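Local coordinates for protein putative 6-phosphogluconolactonase (Neisseria gonorrhoeae, PDB 3LHI) that probably hydrolyses 6-phosphogluconolactone to 6-phosphogluconate, the second step of the oxidative pentose phosphate pathway, at residues A68-V73 with A78-G83; L84-L89 with A97-M102; K123-P128 with G160-H165; T166-V169 with E174-S177. All blocks are in the same frame, centred on the assembly; numbering follows the deposited sequence.

Contact 1: residues A68-V73 with A78-G83; sequences ADERIV and ADSNTG. With EDO (1,2-ethanediol), chain C.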
loop_
_atom_site.group_PDB
_atom_site.type_symbol
_atom_site.label_atom_id
_atom_site.label_comp_id
_atom_site.label_asym_id
_atom_site.label_seq_id
_atom_site.Cartn_x
_atom_site.Cartn_y
_atom_site.Cartn_z
ATOM N N ALA A 68 -0.505 -2.724 2.143
ATOM C CA ALA A 68 -0.851 -3.050 0.748
ATOM C C ALA A 68 -0.135 -4.334 0.315
ATOM O O ALA A 68 -0.613 -5.025 -0.600
ATOM C CB ALA A 68 -0.425 -1.913 -0.171
ATOM N N ASP A 69 1.006 -4.633 0.942
ATOM C CA ASP A 69 1.821 -5.768 0.595
ATOM C C ASP A 69 2.821 -5.996 1.711
ATOM O O ASP A 69 3.140 -5.067 2.460
ATOM C CB ASP A 69 2.520 -5.652 -0.775
ATOM C CG ASP A 69 3.574 -4.594 -0.820
ATOM O OD1 ASP A 69 3.272 -3.440 -0.507
ATOM O OD2 ASP A 69 4.716 -4.901 -1.227
ATOM N N GLU A 70 3.303 -7.235 1.818
ATOM C CA GLU A 70 4.256 -7.588 2.866
ATOM C C GLU A 70 5.218 -8.612 2.348
ATOM O O GLU A 70 4.899 -9.455 1.504
ATOM C CB GLU A 70 3.524 -8.055 4.115
ATOM C CG GLU A 70 4.360 -8.519 5.301
ATOM C CD GLU A 70 5.340 -7.502 5.877
ATOM O OE1 GLU A 70 6.195 -7.023 5.130
ATOM O OE2 GLU A 70 5.243 -7.215 7.067
ATOM N N ARG A 71 6.454 -8.533 2.848
ATOM C CA ARG A 71 7.477 -9.549 2.647
ATOM C C ARG A 71 7.224 -10.661 3.610
ATOM O O ARG A 71 6.962 -10.432 4.814
ATOM C CB ARG A 71 8.867 -8.922 2.871
ATOM C CG ARG A 71 9.312 -7.868 1.893
ATOM C CD ARG A 71 8.621 -6.531 2.027
ATOM N NE ARG A 71 9.152 -5.579 1.081
ATOM C CZ ARG A 71 10.327 -4.961 1.214
ATOM N NH1 ARG A 71 11.049 -5.095 2.313
ATOM N NH2 ARG A 71 10.696 -4.132 0.256
ATOM N N ILE A 72 7.283 -11.902 3.112
ATOM C CA ILE A 72 7.018 -13.071 3.955
ATOM C C ILE A 72 8.316 -13.418 4.672
ATOM O O ILE A 72 9.098 -14.260 4.232
ATOM C CB ILE A 72 6.415 -14.244 3.171
ATOM C CG1 ILE A 72 5.112 -13.791 2.479
ATOM C CG2 ILE A 72 6.178 -15.386 4.118
ATOM C CD1 ILE A 72 4.413 -14.879 1.628
ATOM N N VAL A 73 8.515 -12.676 5.743
ATOM C CA VAL A 73 9.645 -12.745 6.675
ATOM C C VAL A 73 9.084 -12.478 8.042
ATOM O O VAL A 73 8.013 -11.897 8.184
ATOM C CB VAL A 73 10.747 -11.692 6.338
ATOM C CG1 VAL A 73 11.406 -11.966 4.960
ATOM C CG2 VAL A 73 10.263 -10.258 6.474
ATOM N N ALA A 78 14.598 -7.283 9.277
ATOM C CA ALA A 78 14.877 -5.966 8.742
ATOM C C ALA A 78 14.023 -5.564 7.549
ATOM O O ALA A 78 13.822 -4.379 7.314
ATOM C CB ALA A 78 16.384 -5.875 8.352
ATOM N N ASP A 79 13.577 -6.529 6.758
ATOM C CA ASP A 79 12.809 -6.275 5.547
ATOM C C ASP A 79 11.294 -6.391 5.769
ATOM O O ASP A 79 10.553 -6.386 4.799
ATOM C CB ASP A 79 13.272 -7.220 4.421
ATOM C CG ASP A 79 14.710 -7.003 4.014
ATOM O OD1 ASP A 79 15.190 -5.873 4.168
ATOM O OD2 ASP A 79 15.306 -7.977 3.532
ATOM N N SER A 80 10.834 -6.470 7.001
ATOM C CA SER A 80 9.409 -6.544 7.299
ATOM C C SER A 80 8.772 -5.157 7.156
ATOM O O SER A 80 9.176 -4.194 7.813
ATOM C CB SER A 80 9.198 -7.036 8.723
ATOM O OG SER A 80 7.824 -7.030 9.056
ATOM N N ASN A 81 7.712 -5.055 6.351
ATOM C CA ASN A 81 6.950 -3.828 6.311
ATOM C C ASN A 81 6.162 -3.624 7.613
ATOM O O ASN A 81 5.888 -2.485 7.989
ATOM C CB ASN A 81 5.963 -3.804 5.134
ATOM C CG ASN A 81 6.642 -3.693 3.764
ATOM O OD1 ASN A 81 7.802 -3.253 3.683
ATOM N ND2 ASN A 81 5.884 -4.015 2.686
ATOM N N THR A 82 5.774 -4.713 8.284
ATOM C CA THR A 82 5.148 -4.623 9.593
ATOM C C THR A 82 6.069 -3.914 10.560
ATOM O O THR A 82 5.671 -2.973 11.280
ATOM C CB THR A 82 4.794 -6.013 10.105
ATOM O OG1 THR A 82 3.791 -6.580 9.230
ATOM C CG2 THR A 82 4.215 -5.946 11.547
ATOM N N GLY A 83 7.341 -4.309 10.564
ATOM C CA GLY A 83 8.310 -3.630 11.422
ATOM C C GLY A 83 8.488 -2.158 11.079
ATOM O O GLY A 83 8.591 -1.307 11.952
HETATM C C1 EDO C . 12.866 -2.660 10.271
HETATM O O1 EDO C . 14.059 -2.243 9.536
HETATM C C2 EDO C . 12.107 -1.536 11.001
HETATM O O2 EDO C . 11.893 -0.357 10.196
HETATM O O HOH W 1 6.944 -4.318 -0.174
HETATM O O HOH W 2 6.905 -9.354 8.152
HETATM O O HOH W 3 13.750 -3.967 2.793
#

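Contact 2: residues L84-L89 with A97-M102; sequences LVREYL and AVWIPM. With EDO (1,2-ethanediol), chain C.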
loop_
_atom_site.group_PDB
_atom_site.type_symbol
_atom_site.label_atom_id
_atom_site.label_comp_id
_atom_site.label_asym_id
_atom_site.label_seq_id
_atom_site.Cartn_x
_atom_site.Cartn_y
_atom_site.Cartn_z
ATOM N N LEU A 84 8.514 -1.875 9.784
ATOM C CA LEU A 84 8.596 -0.505 9.264
ATOM C C LEU A 84 7.498 0.330 9.856
ATOM O O LEU A 84 7.788 1.351 10.484
ATOM C CB LEU A 84 8.486 -0.471 7.728
ATOM C CG LEU A 84 8.454 0.918 7.116
ATOM C CD1 LEU A 84 9.901 1.440 7.018
ATOM C CD2 LEU A 84 7.688 0.825 5.744
ATOM N N VAL A 85 6.245 -0.106 9.636
ATOM C CA VAL A 85 5.076 0.613 10.046
ATOM C C VAL A 85 5.028 0.780 11.582
ATOM O O VAL A 85 4.645 1.849 12.093
ATOM C CB VAL A 85 3.810 -0.031 9.463
ATOM C CG1 VAL A 85 2.539 0.550 10.059
ATOM C CG2 VAL A 85 3.818 0.138 7.937
ATOM N N ARG A 86 5.440 -0.232 12.318
ATOM C CA ARG A 86 5.510 -0.120 13.759
ATOM C C ARG A 86 6.522 0.953 14.169
ATOM O O ARG A 86 6.257 1.698 15.101
ATOM C CB ARG A 86 5.819 -1.456 14.382
ATOM C CG ARG A 86 4.572 -2.331 14.413
ATOM C CD ARG A 86 4.901 -3.778 14.803
ATOM N NE ARG A 86 3.676 -4.540 14.978
ATOM C CZ ARG A 86 3.624 -5.853 15.113
ATOM N NH1 ARG A 86 4.700 -6.569 15.008
ATOM N NH2 ARG A 86 2.450 -6.444 15.365
ATOM N N GLU A 87 7.635 1.045 13.466
ATOM C CA GLU A 87 8.693 2.005 13.832
ATOM C C GLU A 87 8.208 3.429 13.537
ATOM O O GLU A 87 8.459 4.329 14.337
ATOM C CB GLU A 87 9.981 1.714 13.080
ATOM C CG GLU A 87 11.112 2.716 13.372
ATOM C CD GLU A 87 12.488 2.311 12.926
ATOM O OE1 GLU A 87 12.645 1.315 12.182
ATOM O OE2 GLU A 87 13.433 2.999 13.360
ATOM N N TYR A 88 7.583 3.662 12.389
ATOM C CA TYR A 88 7.384 5.012 11.920
ATOM C C TYR A 88 5.981 5.540 11.924
ATOM O O TYR A 88 5.797 6.740 11.868
ATOM C CB TYR A 88 8.013 5.162 10.539
ATOM C CG TYR A 88 9.519 4.945 10.436
ATOM C CD1 TYR A 88 10.413 5.901 10.886
ATOM C CD2 TYR A 88 10.033 3.810 9.821
ATOM C CE1 TYR A 88 11.749 5.736 10.722
ATOM C CE2 TYR A 88 11.385 3.653 9.660
ATOM C CZ TYR A 88 12.221 4.652 10.073
ATOM O OH TYR A 88 13.592 4.471 9.836
ATOM N N LEU A 89 4.976 4.663 11.916
ATOM C CA LEU A 89 3.579 5.095 11.872
ATOM C C LEU A 89 2.814 4.849 13.166
ATOM O O LEU A 89 2.052 5.714 13.566
ATOM C CB LEU A 89 2.864 4.383 10.693
ATOM C CG LEU A 89 1.362 4.762 10.512
ATOM C CD1 LEU A 89 1.113 6.276 10.336
ATOM C CD2 LEU A 89 0.800 3.957 9.277
ATOM N N ALA A 97 -4.295 3.084 16.840
ATOM C CA ALA A 97 -4.918 2.336 15.735
ATOM C C ALA A 97 -4.944 0.852 15.976
ATOM O O ALA A 97 -4.103 0.291 16.655
ATOM C CB ALA A 97 -4.194 2.654 14.427
ATOM N N VAL A 98 -5.877 0.190 15.310
ATOM C CA VAL A 98 -5.962 -1.258 15.378
ATOM C C VAL A 98 -5.132 -1.849 14.213
ATOM O O VAL A 98 -5.420 -1.590 13.077
ATOM C CB VAL A 98 -7.433 -1.694 15.258
ATOM C CG1 VAL A 98 -7.538 -3.227 15.284
ATOM C CG2 VAL A 98 -8.319 -1.088 16.329
ATOM N N TRP A 99 -4.157 -2.669 14.510
ATOM C CA TRP A 99 -3.326 -3.328 13.504
ATOM C C TRP A 99 -4.002 -4.531 12.937
ATOM O O TRP A 99 -4.461 -5.385 13.693
ATOM C CB TRP A 99 -1.960 -3.716 14.083
ATOM C CG TRP A 99 -1.071 -4.383 13.121
ATOM C CD1 TRP A 99 -0.619 -5.660 13.198
ATOM C CD2 TRP A 99 -0.477 -3.822 11.972
ATOM N NE1 TRP A 99 0.179 -5.950 12.157
ATOM C CE2 TRP A 99 0.300 -4.848 11.369
ATOM C CE3 TRP A 99 -0.567 -2.593 11.342
ATOM C CZ2 TRP A 99 1.004 -4.652 10.222
ATOM C CZ3 TRP A 99 0.132 -2.424 10.144
ATOM C CH2 TRP A 99 0.912 -3.456 9.624
ATOM N N ILE A 100 -4.110 -4.578 11.611
ATOM C CA ILE A 100 -4.677 -5.735 10.915
ATOM C C ILE A 100 -3.492 -6.464 10.241
ATOM O O ILE A 100 -2.856 -5.953 9.328
ATOM C CB ILE A 100 -5.725 -5.299 9.852
ATOM C CG1 ILE A 100 -6.860 -4.463 10.476
ATOM C CG2 ILE A 100 -6.247 -6.555 9.111
ATOM C CD1 ILE A 100 -7.696 -3.713 9.449
ATOM N N PRO A 101 -3.117 -7.643 10.768
ATOM C CA PRO A 101 -1.859 -8.271 10.367
ATOM C C PRO A 101 -1.887 -8.921 9.017
ATOM O O PRO A 101 -2.950 -9.421 8.558
ATOM C CB PRO A 101 -1.637 -9.304 11.443
ATOM C CG PRO A 101 -3.034 -9.733 11.792
ATOM C CD PRO A 101 -3.809 -8.426 11.829
HETATM N N MSE A 102 -0.706 -8.971 8.412
HETATM C CA MSE A 102 -0.442 -9.675 7.177
HETATM C C MSE A 102 0.419 -10.947 7.386
HETATM O O MSE A 102 0.253 -11.943 6.689
HETATM C CB MSE A 102 0.246 -8.724 6.196
HETATM C CG MSE A 102 -0.634 -7.601 5.628
HETATM SE SE MSE A 102 -1.800 -8.261 4.200
HETATM C CE MSE A 102 -0.686 -7.714 2.639
HETATM C C1 EDO C . 12.866 -2.660 10.271
HETATM O O1 EDO C . 14.059 -2.243 9.536
HETATM C C2 EDO C . 12.107 -1.536 11.001
HETATM O O2 EDO C . 11.893 -0.357 10.196
#

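Contact 3: residues K123-P128 with G160-H165; sequences KHYKQP and GVALVH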
loop_
_atom_site.group_PDB
_atom_site.type_symbol
_atom_site.label_atom_id
_atom_site.label_comp_id
_atom_site.label_asym_id
_atom_site.label_seq_id
_atom_site.Cartn_x
_atom_site.Cartn_y
_atom_site.Cartn_z
ATOM N N LYS A 123 -7.996 -14.233 6.467
ATOM C CA LYS A 123 -8.876 -14.287 7.623
ATOM C C LYS A 123 -8.993 -12.960 8.377
ATOM O O LYS A 123 -9.992 -12.749 9.055
ATOM C CB LYS A 123 -8.495 -15.401 8.588
ATOM C CG LYS A 123 -8.824 -16.775 8.036
ATOM C CD LYS A 123 -8.300 -17.846 9.013
ATOM C CE LYS A 123 -8.652 -19.281 8.558
ATOM N NZ LYS A 123 -8.553 -19.592 7.082
ATOM N N HIS A 124 -7.957 -12.092 8.298
ATOM C CA HIS A 124 -7.970 -10.820 9.001
ATOM C C HIS A 124 -8.334 -9.634 8.098
ATOM O O HIS A 124 -8.665 -8.544 8.565
ATOM C CB HIS A 124 -6.587 -10.591 9.601
ATOM C CG HIS A 124 -6.235 -11.556 10.676
ATOM N ND1 HIS A 124 -6.406 -11.267 12.010
ATOM C CD2 HIS A 124 -5.771 -12.825 10.618
ATOM C CE1 HIS A 124 -6.052 -12.318 12.735
ATOM N NE2 HIS A 124 -5.633 -13.265 11.914
ATOM N N TYR A 125 -8.229 -9.826 6.794
ATOM C CA TYR A 125 -8.394 -8.750 5.835
ATOM C C TYR A 125 -9.755 -8.066 5.881
ATOM O O TYR A 125 -10.811 -8.722 5.934
ATOM C CB TYR A 125 -8.202 -9.278 4.411
ATOM C CG TYR A 125 -8.414 -8.270 3.324
ATOM C CD1 TYR A 125 -7.369 -7.493 2.877
ATOM C CD2 TYR A 125 -9.649 -8.090 2.721
ATOM C CE1 TYR A 125 -7.520 -6.577 1.909
ATOM C CE2 TYR A 125 -9.827 -7.182 1.717
ATOM C CZ TYR A 125 -8.766 -6.425 1.274
ATOM O OH TYR A 125 -8.922 -5.528 0.243
ATOM N N LYS A 126 -9.700 -6.738 5.822
ATOM C CA LYS A 126 -10.843 -5.872 5.632
ATOM C C LYS A 126 -10.572 -4.972 4.419
ATOM O O LYS A 126 -9.465 -4.447 4.270
ATOM C CB LYS A 126 -11.053 -4.995 6.877
ATOM C CG LYS A 126 -11.228 -5.821 8.148
ATOM C CD LYS A 126 -11.465 -4.949 9.359
ATOM C CE LYS A 126 -12.820 -4.250 9.349
ATOM N NZ LYS A 126 -13.086 -3.819 10.750
ATOM N N GLN A 127 -11.567 -4.751 3.573
ATOM C CA GLN A 127 -11.427 -3.861 2.452
ATOM C C GLN A 127 -11.006 -2.457 2.923
ATOM O O GLN A 127 -11.736 -1.832 3.706
ATOM C CB GLN A 127 -12.745 -3.731 1.675
ATOM C CG GLN A 127 -12.742 -2.754 0.506
ATOM C CD GLN A 127 -11.948 -3.244 -0.675
ATOM O OE1 GLN A 127 -12.356 -4.256 -1.292
ATOM N NE2 GLN A 127 -10.849 -2.505 -1.065
ATOM N N PRO A 128 -9.871 -1.948 2.448
ATOM C CA PRO A 128 -9.522 -0.607 2.846
ATOM C C PRO A 128 -10.436 0.469 2.337
ATOM O O PRO A 128 -10.973 0.325 1.233
ATOM C CB PRO A 128 -8.088 -0.417 2.344
ATOM C CG PRO A 128 -7.597 -1.814 2.185
ATOM C CD PRO A 128 -8.777 -2.635 1.786
ATOM N N GLY A 160 -13.223 -11.781 -6.563
ATOM C CA GLY A 160 -13.000 -10.708 -5.594
ATOM C C GLY A 160 -11.913 -11.000 -4.592
ATOM O O GLY A 160 -11.876 -10.337 -3.555
ATOM N N VAL A 161 -11.061 -11.995 -4.834
ATOM C CA VAL A 161 -10.075 -12.409 -3.844
ATOM C C VAL A 161 -9.098 -11.247 -3.592
ATOM O O VAL A 161 -8.639 -10.548 -4.520
ATOM C CB VAL A 161 -9.329 -13.704 -4.249
ATOM C CG1 VAL A 161 -8.107 -13.978 -3.329
ATOM C CG2 VAL A 161 -10.350 -14.848 -4.305
ATOM N N ALA A 162 -8.873 -10.934 -2.334
ATOM C CA ALA A 162 -8.223 -9.683 -1.983
ATOM C C ALA A 162 -6.691 -9.753 -1.940
ATOM O O ALA A 162 -6.052 -8.706 -2.093
ATOM C CB ALA A 162 -8.728 -9.199 -0.636
ATOM N N LEU A 163 -6.143 -10.921 -1.604
ATOM C CA LEU A 163 -4.709 -11.041 -1.343
ATOM C C LEU A 163 -4.178 -12.225 -2.134
ATOM O O LEU A 163 -4.892 -13.236 -2.330
ATOM C CB LEU A 163 -4.408 -11.260 0.147
ATOM C CG LEU A 163 -4.858 -10.150 1.075
ATOM C CD1 LEU A 163 -4.634 -10.517 2.571
ATOM C CD2 LEU A 163 -4.183 -8.806 0.767
ATOM N N VAL A 164 -2.936 -12.111 -2.567
ATOM C CA VAL A 164 -2.283 -13.081 -3.460
ATOM C C VAL A 164 -0.791 -13.225 -3.043
ATOM O O VAL A 164 -0.134 -12.234 -2.736
ATOM C CB VAL A 164 -2.378 -12.624 -4.948
ATOM C CG1 VAL A 164 -1.763 -11.228 -5.124
ATOM C CG2 VAL A 164 -1.731 -13.659 -5.897
ATOM N N HIS A 165 -0.283 -14.457 -3.059
ATOM C CA HIS A 165 1.159 -14.724 -2.932
ATOM C C HIS A 165 1.829 -14.427 -4.249
ATOM O O HIS A 165 1.452 -14.968 -5.282
ATOM C CB HIS A 165 1.352 -16.187 -2.549
ATOM C CG HIS A 165 2.753 -16.686 -2.685
ATOM N ND1 HIS A 165 3.027 -17.979 -3.107
ATOM C CD2 HIS A 165 3.945 -16.058 -2.554
ATOM C CE1 HIS A 165 4.347 -18.119 -3.133
ATOM N NE2 HIS A 165 4.918 -16.964 -2.840
#

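Contact 4: residues T166-V169 with E174-S177; sequences TTPV and ERIS. With EDO (1,2-ethanediol), chain B.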
loop_
_atom_site.group_PDB
_atom_site.type_symbol
_atom_site.label_atom_id
_atom_site.label_comp_id
_atom_site.label_asym_id
_atom_site.label_seq_id
_atom_site.Cartn_x
_atom_site.Cartn_y
_atom_site.Cartn_z
ATOM N N THR A 166 2.860 -13.603 -4.233
ATOM C CA THR A 166 3.643 -13.319 -5.416
ATOM C C THR A 166 5.138 -13.561 -5.139
ATOM O O THR A 166 5.625 -13.468 -4.007
ATOM C CB THR A 166 3.459 -11.932 -5.994
ATOM O OG1 THR A 166 3.989 -10.993 -5.054
ATOM C CG2 THR A 166 1.988 -11.602 -6.264
ATOM N N THR A 167 5.843 -13.956 -6.186
ATOM C CA THR A 167 7.295 -14.111 -6.198
ATOM C C THR A 167 7.837 -12.992 -7.100
ATOM O O THR A 167 7.547 -12.935 -8.299
ATOM C CB THR A 167 7.693 -15.495 -6.799
ATOM O OG1 THR A 167 7.073 -16.524 -6.066
ATOM C CG2 THR A 167 9.231 -15.645 -6.808
ATOM N N PRO A 168 8.639 -12.035 -6.545
ATOM C CA PRO A 168 8.984 -10.885 -7.339
ATOM C C PRO A 168 9.908 -11.166 -8.534
ATOM O O PRO A 168 9.861 -10.410 -9.501
ATOM C CB PRO A 168 9.680 -9.971 -6.329
ATOM C CG PRO A 168 9.064 -10.308 -5.036
ATOM C CD PRO A 168 8.896 -11.808 -5.095
ATOM N N VAL A 169 10.782 -12.155 -8.345
ATOM C CA VAL A 169 11.804 -12.601 -9.308
ATOM C C VAL A 169 12.978 -11.644 -9.313
ATOM O O VAL A 169 14.145 -12.083 -9.228
ATOM C CB VAL A 169 11.237 -12.835 -10.741
ATOM C CG1 VAL A 169 12.382 -13.363 -11.692
ATOM C CG2 VAL A 169 10.103 -13.861 -10.694
ATOM N N GLU A 174 9.440 -13.875 -0.896
ATOM C CA GLU A 174 8.052 -14.127 -1.279
ATOM C C GLU A 174 7.221 -13.036 -0.647
ATOM O O GLU A 174 7.557 -12.525 0.429
ATOM C CB GLU A 174 7.599 -15.509 -0.806
ATOM C CG GLU A 174 8.443 -16.652 -1.296
ATOM C CD GLU A 174 8.551 -16.698 -2.795
ATOM O OE1 GLU A 174 7.521 -16.505 -3.486
ATOM O OE2 GLU A 174 9.673 -16.955 -3.341
ATOM N N ARG A 175 6.119 -12.690 -1.306
ATOM C CA ARG A 175 5.275 -11.592 -0.884
ATOM C C ARG A 175 3.824 -11.997 -0.754
ATOM O O ARG A 175 3.344 -12.932 -1.458
ATOM C CB ARG A 175 5.311 -10.474 -1.941
ATOM C CG ARG A 175 6.689 -10.036 -2.395
ATOM C CD ARG A 175 7.515 -9.493 -1.259
ATOM N NE ARG A 175 8.856 -9.045 -1.679
ATOM C CZ ARG A 175 9.142 -7.834 -2.102
ATOM N NH1 ARG A 175 8.211 -6.869 -2.146
ATOM N NH2 ARG A 175 10.405 -7.546 -2.414
ATOM N N ILE A 176 3.105 -11.216 0.026
ATOM C CA ILE A 176 1.662 -11.242 0.025
ATOM C C ILE A 176 1.228 -9.837 -0.383
ATOM O O ILE A 176 1.674 -8.861 0.229
ATOM C CB ILE A 176 1.064 -11.752 1.373
ATOM C CG1 ILE A 176 -0.464 -11.704 1.335
ATOM C CG2 ILE A 176 1.645 -11.018 2.597
ATOM C CD1 ILE A 176 -1.083 -12.209 2.617
ATOM N N SER A 177 0.366 -9.745 -1.412
ATOM C CA SER A 177 -0.057 -8.479 -2.021
ATOM C C SER A 177 -1.547 -8.375 -2.098
ATOM O O SER A 177 -2.260 -9.344 -2.383
ATOM C CB SER A 177 0.467 -8.347 -3.413
ATOM O OG SER A 177 0.303 -7.070 -3.975
HETATM C C1 EDO B . 17.498 -10.538 -10.157
HETATM O O1 EDO B . 17.596 -11.599 -9.196
HETATM C C2 EDO B . 17.574 -9.254 -9.362
HETATM O O2 EDO B . 16.939 -8.144 -10.019
#

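Contact 1: residues A68-V73 with A78-G83
Glu70 reaches from the strand to the start of helix 81-88, and both its carboxylate oxygens are gripped there. Glu70 OE1 takes the backbone N of Asn81 at 2.8 Å through its syn lone pair, and on its anti side it also accepts from Arg71 N within its own strand. Glu70 OE2 receives two donors from Thr82, the hydroxyl OG1 at 2.7 Å and the backbone N at 2.8 Å. Four bonds thus fix the rotation of the carboxylate, and a negative group set against the helix N terminus should be stabilised by the peptide N-H groups there. Asn81 ND2 donates to Asp69 O at 2.9 Å, with that oxygen in the amide plane but the donor about 47° out of the carbonyl plane. Against these direct bonds, the partly exposed Arg71 and Asp79 side is largely water-bridged. A bend at chi2 (73°) brings the edge of the Arg71 guanidinium to Asp79, where NH1 donates in its plane to Asp79 O at 2.8 Å; Asn81 OD1 lies over one face. One water bridges NH1 to Asp79 OD1, whose OD2 bonds to His173; another joins Arg71 NE, Asn81 ND2 and Asp69 OD2, which also bonds to Ser143 OG; a third sits on Val73 O and Ser80 OG. Ser80 OG caps Gly83 N. This serine-capped helix start, bound by a strand carboxylate, forms the strand-to-helix turn of the beta-alpha-beta unit of strand 63-71, helix 81-88 and strand 98-99.

Contact 2: residues L84-L89 with A97-M102
The second half of a beta-alpha-beta unit is closed here, where helix 81-88 packs against strand 98-99, which lies parallel to strand 63-71 in the sheet. One residue of the strand, Trp99, does all the touching, and the backbones stay well apart, with the CA atoms of Arg86 and Trp99 9.4 Å from each other. With its CG anti to the backbone N (chi1 -180°), the indole projects from the strand to the helix and meets two successive residues at its two ends. At the six-membered end, Val85 CG1 lies 3.8 Å from Trp99 CZ3, an apolar contact that approaches the ring obliquely. Leu67 of strand 63-71 packs on both of these side chains, so the helix, the indole and the sheet share one apolar layer. At the pyrrole end the partner is charged. Arg86 runs extended from CG to NE, and its NH2 forms a salt bridge with Asp105. Its guanidinium, turned 47° from the indole plane, makes an off-centre cation-pi contact: Arg86 CZ is 4.9 Å from the centroid of the Trp99 five-membered ring, 28° off its normal, and the nearest atoms are Arg86 NH2 and Trp99 CD1 at 3.8 Å.

Contact 3: residues K123-P128 with G160-H165
Tyr125, which follows helix 114-124, makes all of this contact with Ala162 and Leu163. Along the first segment, Lys123 and His124 lie in the weakly bonded end of that helix, and His124 turns its imidazole to Pro101 and the ring of Tyr120. At Tyr125 the backbone leaves the helical path (psi 136°), and the side chain, with CG anti to the backbone N at chi1 177°, swings across to the other segment. Ala162 CB sits over one face of the phenol, 3.5 Å from the ring centroid and 21° off the ring normal, which is the geometry of a CH-pi contact. The methyl is displaced toward the rim, so its closest ring atom is Tyr125 CE2, at 3.3 Å from Ala162 CB. Leu163 meets the ring obliquely nearer its root, with CD2 4.0 Å from Tyr125 CD1. Farther on, Gln127 donates through NE2 to Ala182 O, and Pro128 rests on Ala39 and Met178. The contact is plain apolar packing with no hydrogen bond across it. It sets the linker between helix 114-124 and strand 130-133 against the beginning of strand 163-166, with Met178 of strand 175-178 also touching Tyr125 and with Ala121 and Leu122 of the helix packed on Leu163.

Contact 4: residues T166-V169 with E174-S177
Glu174 OE1 is gripped by two donors. Thr167 OG1 donates to Glu174 OE1 at 2.6 Å, received on the syn lone pair, and His165 NE2 supplies the other bond. A bend at chi2 (-56°) brings the carboxylate alongside Thr167, and the two side chains run side by side in the same direction; the methyl CG2 of Thr167 also lies 3.7 Å from Glu174 OE2. Beside this polar clasp the backbones form a single antiparallel hydrogen-bonded pair: Thr166 N donates to Arg175 O and Arg175 N to Thr166 O, each at 2.9 Å. The side chains of that pair share a sheet face, where Thr166 OG1 comes 3.4 Å from Arg175 CB and bonds to Ser143 O. Pro168 then covers the arginine: its CG stands 3.5 Å above the guanidinium plane, toward the rim, and 3.6 Å from Arg175 CG. The guanidinium is held further by Pro172 O at NH2 and by Ser143 OG at NH1, while Phe145 packs on both Pro168 and Arg175. In the fold this is the loop end of the beta hairpin of strands 163-166 and 175-178; strand 175-178 pairs antiparallel with strand 63-71 on its other edge, and helix 114-124 packs on Ile176.

From the N terminus, the four contacts follow in series, so none nests within or crosses another. Contact 1 closes the short loop from strand 63-71 to helix 81-88, and contact 2 closes the return from that helix to strand 98-99, the two completing one beta-alpha-beta unit; Thr82 OG1 meets Trp99 CZ2 at 3.5 Å. Contact 3 spans the longest interval, 31 residues, and ties the end of helix 114-124 to strand 163-166. Contact 4 closes the turn into strand 175-178. Strand 175-178 joins these parts, lying between strands 63-71 and 163-166: Glu70 N and Ile176 O (2.8 Å) link contacts 1 and 4, and Val164 N and Ser177 O (2.9 Å) link contacts 3 and 4.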